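L0028 (Mitochondria associated protein) (Escherichia coli, PDB 3GCG) probably acts as a type III-secreted effector that activates host Rho-family GTPases by promoting nucleotide exchange. Local coordinates at residues T49-I52 against S53-V56; K108-N111 against Q112-E116; N129-T132 against K133-Q137; S148-K151 against V152-K156. All coordinates share one frame; numbering follows the deposited sequence.

Contact 1: residues T49-I52 against S53-V56; sequences TTYI and SRTV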
# COMPACT_ATOMS: atom_id res chain seq x y z
N THR B 49 -7.40 -2.65 -13.86
CA THR B 49 -6.58 -3.84 -13.73
C THR B 49 -6.09 -4.00 -12.29
O THR B 49 -5.87 -5.11 -11.82
CB THR B 49 -5.36 -3.84 -14.71
OG1 THR B 49 -4.14 -3.65 -13.99
CG2 THR B 49 -5.51 -2.76 -15.74
N THR B 50 -5.95 -2.88 -11.58
CA THR B 50 -5.51 -2.92 -10.19
C THR B 50 -6.60 -3.43 -9.24
O THR B 50 -6.34 -4.32 -8.43
CB THR B 50 -5.04 -1.53 -9.71
OG1 THR B 50 -3.82 -1.19 -10.38
CG2 THR B 50 -4.80 -1.53 -8.21
N TYR B 51 -7.80 -2.86 -9.35
CA TYR B 51 -8.93 -3.26 -8.50
C TYR B 51 -9.31 -4.72 -8.71
O TYR B 51 -9.59 -5.46 -7.76
CB TYR B 51 -10.16 -2.39 -8.78
CG TYR B 51 -11.29 -2.66 -7.80
CD1 TYR B 51 -11.40 -1.93 -6.62
CD2 TYR B 51 -12.19 -3.69 -8.03
CE1 TYR B 51 -12.37 -2.24 -5.67
CE2 TYR B 51 -13.17 -4.01 -7.09
CZ TYR B 51 -13.25 -3.28 -5.92
OH TYR B 51 -14.20 -3.62 -4.98
N ILE B 52 -9.32 -5.14 -9.97
CA ILE B 52 -9.65 -6.51 -10.32
C ILE B 52 -8.57 -7.47 -9.83
O ILE B 52 -8.88 -8.55 -9.32
CB ILE B 52 -9.80 -6.66 -11.84
CG1 ILE B 52 -11.00 -5.84 -12.32
CG2 ILE B 52 -9.97 -8.13 -12.21
CD1 ILE B 52 -11.11 -5.77 -13.85
N SER B 53 -7.30 -7.07 -9.98
CA SER B 53 -6.17 -7.89 -9.54
C SER B 53 -6.18 -8.05 -8.03
O SER B 53 -5.85 -9.12 -7.51
CB SER B 53 -4.83 -7.26 -9.94
OG SER B 53 -4.67 -7.27 -11.34
N ARG B 54 -6.53 -6.99 -7.33
CA ARG B 54 -6.57 -7.07 -5.88
C ARG B 54 -7.74 -7.97 -5.48
O ARG B 54 -7.63 -8.75 -4.54
CB ARG B 54 -6.65 -5.66 -5.29
CG ARG B 54 -7.96 -5.23 -4.70
CD ARG B 54 -7.99 -5.44 -3.20
NE ARG B 54 -9.13 -4.75 -2.62
CZ ARG B 54 -9.16 -3.45 -2.34
NH1 ARG B 54 -8.10 -2.69 -2.57
NH2 ARG B 54 -10.27 -2.90 -1.86
N THR B 55 -8.85 -7.87 -6.20
CA THR B 55 -10.02 -8.72 -5.93
C THR B 55 -9.58 -10.17 -6.08
O THR B 55 -9.94 -11.03 -5.28
CB THR B 55 -11.18 -8.43 -6.92
OG1 THR B 55 -11.65 -7.09 -6.74
CG2 THR B 55 -12.35 -9.38 -6.67
N VAL B 56 -8.77 -10.43 -7.11
CA VAL B 56 -8.27 -11.78 -7.34
C VAL B 56 -7.34 -12.21 -6.22
O VAL B 56 -7.47 -13.30 -5.68
CB VAL B 56 -7.52 -11.88 -8.68
CG1 VAL B 56 -6.85 -13.23 -8.79
CG2 VAL B 56 -8.48 -11.69 -9.85
O HOH W 1 -13.52 -2.66 -2.54
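Ser53 and Thr55 both turn a hydroxyl back onto a carbonyl one turn earlier in helix 41-67, adding side-chain bonds to the backbone ones. Ser53 OG sits 2.5 Å from Thr49 O, a short bond, and the same oxygen also accepts Ser53 N. Thr55 OG1 donates to Tyr51 O over 2.8 Å, while Thr55 N reaches that oxygen at 3.0 Å from the opposite face of the carbonyl plane. In both residues the hydroxyl lies beside its own backbone N (chi1 -67° in Ser53, -64° in Thr55), which aims it back at the carbonyl one turn earlier. Ser53 OG is also bonded by Asp92 N, in the loop between helices 73-87 and 99-105. Replacing Ser53 by an alanine is likely to leave the Asp92 N-H without its acceptor and Thr49 O with the backbone bond alone.

Water joins the longer groups: it lies 2.7 Å from Tyr51 OH and weakly accepts from Arg54 NH2, which also forms a salt bridge to Glu136. Among van der Waals contacts, Tyr51 CE2 passes 3.5 Å from Thr55 OG1. The tyrosine ring stacks with Phe143, and Ile52 packs against helices 73-87 and 152-166. Buried hydroxyls are thus satisfied mainly by main-chain groups, consistent with a polar helix segment being tolerated inside the fold.

Contact 2: residues K108-N111 against Q112-E116; sequences KYFN and QKVDE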
# COMPACT_ATOMS: atom_id res chain seq x y z
N LYS B 108 -13.86 14.27 2.29
CA LYS B 108 -14.74 14.90 3.28
C LYS B 108 -16.12 14.27 3.37
O LYS B 108 -16.56 13.84 4.44
CB LYS B 108 -14.93 16.39 2.97
CG LYS B 108 -13.67 17.19 2.79
CD LYS B 108 -14.01 18.59 2.30
CE LYS B 108 -12.76 19.35 1.87
NZ LYS B 108 -13.09 20.70 1.32
N TYR B 109 -16.82 14.26 2.24
CA TYR B 109 -18.16 13.70 2.16
C TYR B 109 -18.21 12.28 2.73
O TYR B 109 -19.07 11.96 3.55
CB TYR B 109 -18.64 13.72 0.71
CG TYR B 109 -20.00 13.10 0.47
CD1 TYR B 109 -21.10 13.44 1.26
CD2 TYR B 109 -20.20 12.18 -0.57
CE1 TYR B 109 -22.37 12.88 1.02
CE2 TYR B 109 -21.45 11.62 -0.82
CZ TYR B 109 -22.53 11.98 -0.02
OH TYR B 109 -23.76 11.41 -0.26
N PHE B 110 -17.28 11.45 2.28
CA PHE B 110 -17.21 10.07 2.75
C PHE B 110 -16.96 9.97 4.26
O PHE B 110 -17.61 9.19 4.95
CB PHE B 110 -16.08 9.32 2.05
CG PHE B 110 -15.87 7.93 2.58
CD1 PHE B 110 -16.73 6.90 2.21
CD2 PHE B 110 -14.83 7.66 3.47
CE1 PHE B 110 -16.56 5.62 2.73
CE2 PHE B 110 -14.65 6.39 3.99
CZ PHE B 110 -15.52 5.37 3.63
N ASN B 111 -16.02 10.75 4.77
CA ASN B 111 -15.71 10.70 6.19
C ASN B 111 -16.81 11.26 7.08
O ASN B 111 -16.94 10.87 8.25
CB ASN B 111 -14.37 11.39 6.46
CG ASN B 111 -13.19 10.47 6.18
OD1 ASN B 111 -13.00 9.48 6.88
ND2 ASN B 111 -12.41 10.79 5.16
N GLN B 112 -17.63 12.16 6.53
CA GLN B 112 -18.75 12.72 7.27
C GLN B 112 -19.70 11.54 7.51
O GLN B 112 -20.30 11.43 8.58
CB GLN B 112 -19.43 13.82 6.43
CG GLN B 112 -20.73 14.41 6.99
CD GLN B 112 -20.64 14.83 8.45
OE1 GLN B 112 -19.57 15.18 8.95
NE2 GLN B 112 -21.77 14.82 9.13
N LYS B 113 -19.80 10.66 6.53
CA LYS B 113 -20.64 9.47 6.64
C LYS B 113 -20.02 8.48 7.63
O LYS B 113 -20.72 7.76 8.34
CB LYS B 113 -20.80 8.79 5.27
CG LYS B 113 -21.60 9.60 4.26
CD LYS B 113 -23.07 9.69 4.63
CE LYS B 113 -23.84 10.52 3.61
NZ LYS B 113 -25.28 10.60 3.94
N VAL B 114 -18.69 8.43 7.67
CA VAL B 114 -18.00 7.54 8.61
C VAL B 114 -18.35 7.97 10.03
O VAL B 114 -18.69 7.14 10.89
CB VAL B 114 -16.46 7.62 8.43
CG1 VAL B 114 -15.76 6.90 9.57
CG2 VAL B 114 -16.06 7.01 7.10
N ASP B 115 -18.27 9.27 10.29
CA ASP B 115 -18.60 9.80 11.60
C ASP B 115 -20.04 9.43 11.94
O ASP B 115 -20.29 8.72 12.91
CB ASP B 115 -18.44 11.32 11.62
CG ASP B 115 -17.02 11.75 11.35
OD1 ASP B 115 -16.11 11.05 11.84
OD2 ASP B 115 -16.81 12.78 10.67
N GLU B 116 -20.97 9.90 11.12
CA GLU B 116 -22.38 9.61 11.34
C GLU B 116 -22.58 8.14 11.69
O GLU B 116 -23.38 7.80 12.56
CB GLU B 116 -23.18 9.94 10.08
CG GLU B 116 -23.32 11.43 9.79
CD GLU B 116 -23.92 11.69 8.42
OE1 GLU B 116 -24.59 10.78 7.89
OE2 GLU B 116 -23.73 12.80 7.89
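With CG anti to the backbone N in both Tyr109 (chi1 176°) and Phe110 (chi1 175°), the rings of these two neighbours in helix 108-118 come beside the side chains four positions on, Lys113 and Val114. This is i to i+4 side-chain packing at the start of an alpha-helix. The lysine chain bends at chi2 (-69°) and then runs straight, passing the tyrosine obliquely with CE 3.8 Å from Tyr109 CE1. Their polar ends go to the N-terminal part of the chain: Tyr109 OH is bonded with Asn19 N, and Lys113 NZ with Val17 O, which ties that loop to the helix.

On the buried side, Val114 CG2 comes 3.5 Å from Phe110 CE2, and the same methyl is 3.9 Å from Asn111 OD1, whose side chain lies next to the valine and points the same way. Phe110 packs on Met134, Ile135 and Val138 of helix 124-146. Asn111 is held at both ends of its amide: ND2 bonds to the carbonyls of Gln105 and Asn107, and OD1 probably accepts from Gln131 NE2, so neither a flip nor a turn of the amide would keep these bonds.

The backbone is uneven here: Gln112 N reaches Lys108 O at 2.9 Å, whereas Lys113 N makes weak bonds to Tyr109 O and Phe110 O. Further along, Asp115 has a salt bridge to Arg127, and Gln112 NE2 donates to the anti lone pair of Glu116 OE2 at 3.1 Å.

Contact 3: residues N129-T132 against K133-Q137; sequences NTQT and KMIEQ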
# COMPACT_ATOMS: atom_id res chain seq x y z
N ASN B 129 -11.39 1.32 12.19
CA ASN B 129 -11.82 0.06 11.61
C ASN B 129 -13.13 0.24 10.85
O ASN B 129 -13.32 -0.31 9.78
CB ASN B 129 -11.96 -1.01 12.69
CG ASN B 129 -10.62 -1.40 13.28
OD1 ASN B 129 -9.56 -1.07 12.73
ND2 ASN B 129 -10.64 -2.11 14.40
N THR B 130 -14.02 1.04 11.41
CA THR B 130 -15.30 1.33 10.78
C THR B 130 -14.99 2.02 9.45
O THR B 130 -15.62 1.72 8.43
CB THR B 130 -16.17 2.25 11.69
OG1 THR B 130 -16.66 1.48 12.79
CG2 THR B 130 -17.34 2.85 10.91
N GLN B 131 -14.01 2.92 9.46
CA GLN B 131 -13.65 3.62 8.23
C GLN B 131 -13.17 2.65 7.16
O GLN B 131 -13.59 2.73 6.00
CB GLN B 131 -12.54 4.65 8.48
CG GLN B 131 -12.03 5.29 7.19
CD GLN B 131 -10.77 6.12 7.38
OE1 GLN B 131 -9.71 5.60 7.69
NE2 GLN B 131 -10.90 7.44 7.18
N THR B 132 -12.28 1.73 7.54
CA THR B 132 -11.74 0.77 6.59
C THR B 132 -12.83 -0.15 6.06
O THR B 132 -12.84 -0.50 4.88
CB THR B 132 -10.63 -0.09 7.21
OG1 THR B 132 -11.21 -1.08 8.06
CG2 THR B 132 -9.71 0.76 8.03
N LYS B 133 -13.76 -0.54 6.92
CA LYS B 133 -14.84 -1.41 6.49
C LYS B 133 -15.73 -0.69 5.48
O LYS B 133 -16.14 -1.27 4.48
CB LYS B 133 -15.68 -1.87 7.68
CG LYS B 133 -15.02 -2.97 8.50
CD LYS B 133 -16.04 -3.67 9.38
CE LYS B 133 -15.45 -4.91 10.04
NZ LYS B 133 -16.52 -5.80 10.59
N MET B 134 -16.03 0.57 5.75
CA MET B 134 -16.86 1.36 4.86
C MET B 134 -16.10 1.66 3.56
O MET B 134 -16.71 1.76 2.50
CB MET B 134 -17.29 2.67 5.54
CG MET B 134 -18.44 2.47 6.53
SD MET B 134 -18.83 3.94 7.53
CE MET B 134 -19.73 4.97 6.30
N ILE B 135 -14.78 1.78 3.64
CA ILE B 135 -13.98 2.03 2.45
C ILE B 135 -14.08 0.83 1.51
O ILE B 135 -14.18 0.99 0.29
CB ILE B 135 -12.48 2.30 2.79
CG1 ILE B 135 -12.31 3.73 3.31
CG2 ILE B 135 -11.60 2.09 1.56
CD1 ILE B 135 -10.88 4.09 3.64
N GLU B 136 -14.05 -0.37 2.08
CA GLU B 136 -14.15 -1.57 1.25
C GLU B 136 -15.51 -1.59 0.54
O GLU B 136 -15.59 -1.77 -0.67
CB GLU B 136 -13.99 -2.82 2.12
CG GLU B 136 -14.14 -4.13 1.35
CD GLU B 136 -12.99 -4.39 0.38
OE1 GLU B 136 -13.22 -5.08 -0.64
OE2 GLU B 136 -11.85 -3.92 0.64
N GLN B 137 -16.58 -1.41 1.31
CA GLN B 137 -17.94 -1.42 0.78
C GLN B 137 -18.23 -0.38 -0.30
O GLN B 137 -18.79 -0.71 -1.34
CB GLN B 137 -18.96 -1.23 1.90
CG GLN B 137 -18.92 -2.28 2.99
CD GLN B 137 -20.13 -2.23 3.91
OE1 GLN B 137 -20.57 -1.16 4.33
NE2 GLN B 137 -20.68 -3.40 4.23
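Met134 runs alongside Thr130, one turn before it in helix 124-146, and its chain can be followed atom by atom. CB rests 3.5 Å from Thr130 O, the carbonyl that also accepts Met134 N. CG remains beside the same oxygen. SD comes next to the threonine methyl, 3.9 Å from Thr130 CG2, the two side chains pointing the same way. A bend at chi3 (76°) then swings CE off toward helix 108-118. The Thr130 hydroxyl bonds to Thr126 O, and it is the methyl that lies beside the sulfur.

Gln131 and Ile135 repeat the pattern on the next face. They run side by side, Gln131 CG 3.9 Å from Ile135 CD1, so the aliphatic part of the glutamine is what touches the isoleucine. Ile135 CG1 lies against Gln131 O at 3.1 Å, close to the backbone bond that Ile135 N makes with that oxygen.

Thr132 behaves differently. Its OG1 stands between its own N and carbonyl carbon (chi1 76°) and donates to Asn129 O over 2.8 Å, three residues back. Lys133 N reaches the same oxygen at 2.9 Å, and both donors approach from one face of its plane. Thr132 and Ile135 also pack on polar side chains of the other protein of the assembly.

Regular i to i-4 backbone bonds with like-pointing i, i+4 pairs are those of an alpha-helix, amphipathic here in that Met134 and Ile135 are buried while Asn129 and Lys133 are exposed, and part of an all-helical fold that is probably SopE-like.

Contact 4: residues S148-K151 against V152-K156; sequences SGFK and VSEIK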
# COMPACT_ATOMS: atom_id res chain seq x y z
N SER B 148 -18.12 -1.56 -15.24
CA SER B 148 -18.82 -2.81 -15.49
C SER B 148 -18.22 -3.68 -16.57
O SER B 148 -18.85 -3.99 -17.57
CB SER B 148 -20.29 -2.55 -15.81
OG SER B 148 -21.04 -2.39 -14.62
N GLY B 149 -16.97 -4.08 -16.35
CA GLY B 149 -16.31 -4.98 -17.28
C GLY B 149 -16.68 -6.35 -16.75
O GLY B 149 -16.69 -7.33 -17.48
N PHE B 150 -17.00 -6.37 -15.46
CA PHE B 150 -17.38 -7.57 -14.71
C PHE B 150 -17.57 -7.16 -13.24
O PHE B 150 -16.87 -6.27 -12.76
CB PHE B 150 -16.30 -8.65 -14.83
CG PHE B 150 -16.59 -9.71 -15.86
CD1 PHE B 150 -17.64 -10.61 -15.67
CD2 PHE B 150 -15.82 -9.82 -17.02
CE1 PHE B 150 -17.92 -11.60 -16.61
CE2 PHE B 150 -16.09 -10.81 -17.97
CZ PHE B 150 -17.14 -11.70 -17.76
N LYS B 151 -18.52 -7.79 -12.55
CA LYS B 151 -18.81 -7.48 -11.14
C LYS B 151 -17.91 -8.23 -10.17
O LYS B 151 -17.38 -9.29 -10.50
CB LYS B 151 -20.26 -7.79 -10.81
CG LYS B 151 -21.27 -6.89 -11.49
CD LYS B 151 -22.68 -7.37 -11.23
CE LYS B 151 -23.72 -6.39 -11.76
NZ LYS B 151 -25.10 -6.90 -11.54
N VAL B 152 -17.75 -7.69 -8.97
CA VAL B 152 -16.90 -8.31 -7.95
C VAL B 152 -17.25 -9.75 -7.62
O VAL B 152 -16.36 -10.59 -7.49
CB VAL B 152 -16.89 -7.48 -6.65
CG1 VAL B 152 -16.13 -8.23 -5.56
CG2 VAL B 152 -16.23 -6.14 -6.90
N SER B 153 -18.54 -10.04 -7.47
CA SER B 153 -18.98 -11.40 -7.15
C SER B 153 -18.60 -12.33 -8.29
O SER B 153 -18.22 -13.48 -8.09
CB SER B 153 -20.49 -11.45 -6.94
OG SER B 153 -21.17 -11.10 -8.14
N GLU B 154 -18.71 -11.81 -9.51
CA GLU B 154 -18.37 -12.59 -10.68
C GLU B 154 -16.86 -12.86 -10.70
O GLU B 154 -16.44 -14.00 -10.87
CB GLU B 154 -18.82 -11.83 -11.94
CG GLU B 154 -20.26 -11.35 -11.85
CD GLU B 154 -20.78 -10.79 -13.16
OE1 GLU B 154 -20.11 -9.92 -13.75
OE2 GLU B 154 -21.88 -11.22 -13.59
N ILE B 155 -16.07 -11.81 -10.51
CA ILE B 155 -14.61 -11.93 -10.47
C ILE B 155 -14.22 -13.00 -9.44
O ILE B 155 -13.39 -13.87 -9.72
CB ILE B 155 -13.96 -10.58 -10.08
CG1 ILE B 155 -14.22 -9.55 -11.18
CG2 ILE B 155 -12.47 -10.75 -9.87
CD1 ILE B 155 -13.81 -8.15 -10.78
N LYS B 156 -14.81 -12.92 -8.25
CA LYS B 156 -14.55 -13.88 -7.18
C LYS B 156 -14.86 -15.32 -7.59
O LYS B 156 -14.06 -16.23 -7.37
CB LYS B 156 -15.39 -13.56 -5.95
CG LYS B 156 -14.91 -12.37 -5.13
CD LYS B 156 -15.65 -12.31 -3.78
CE LYS B 156 -15.12 -11.20 -2.90
NZ LYS B 156 -15.76 -11.19 -1.55
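Phe150 and Lys151 meet Glu154 and Ile155 in a local N-terminal capping arrangement, where the loop after helix 124-146 turns into helix 152-166. Lys151 holds the N-cap position, and Glu154, three residues on, folds back to it: Lys151 N donates to Glu154 OE1 at 2.9 Å with an almost straight N-H...O angle of 176°. The oxygen is met on its anti side, 28° out of the carboxylate plane. This is one half of a capping box; the reciprocal bond would need a short side-chain acceptor at the N-cap, which lysine does not provide.

OE1 has a second neighbour. It stands at the edge of the Phe150 ring, near the ring plane, 3.2 Å from Phe150 CD1, with ring and carboxylate planes 59° apart, an edge-on approach that sets the acid beside the ring's hydrogens. With an alanine in place of Glu154, Lys151 N is likely to lose its acceptor and Phe150 CD1 its carboxylate neighbour, leaving the loop freer to turn.

Next to this bond, Phe150 CB packs on Ile155 CG1 at 4.3 Å, joining the residue before the N-cap to the fourth helix residue, as in a hydrophobic staple. Val152 N is taken by Glu144 of helix 124-146. Ile155 N starts the backbone bonding with a 2.8 Å bond to Lys151 O, and Ile155 CG1 rests 3.2 Å from that oxygen.

In the fold
Along the chain the four contacts come in series, on helices 41-67, 108-118, 124-146 and at the start of 152-166, within an all-helical fold. They form two groups. Contacts 2 and 3, centres about 11 Å apart, lie on successive helices that pack together, for instance through Phe110 and Ile135. Contacts 1 and 4, about 10 Å apart, pair the middle of helix 41-67 with the capped start of helix 152-166, where Thr55 and Tyr51 meet Ile155 and Val152. Contacts 1 and 3, about 18 Å apart, are joined by the Arg54 to Glu136 salt bridge, while contacts 2 and 4 are about 27 Å apart. Helix 41-67 thus links the groups, packed against 152-166 and salt-bridged to 124-146.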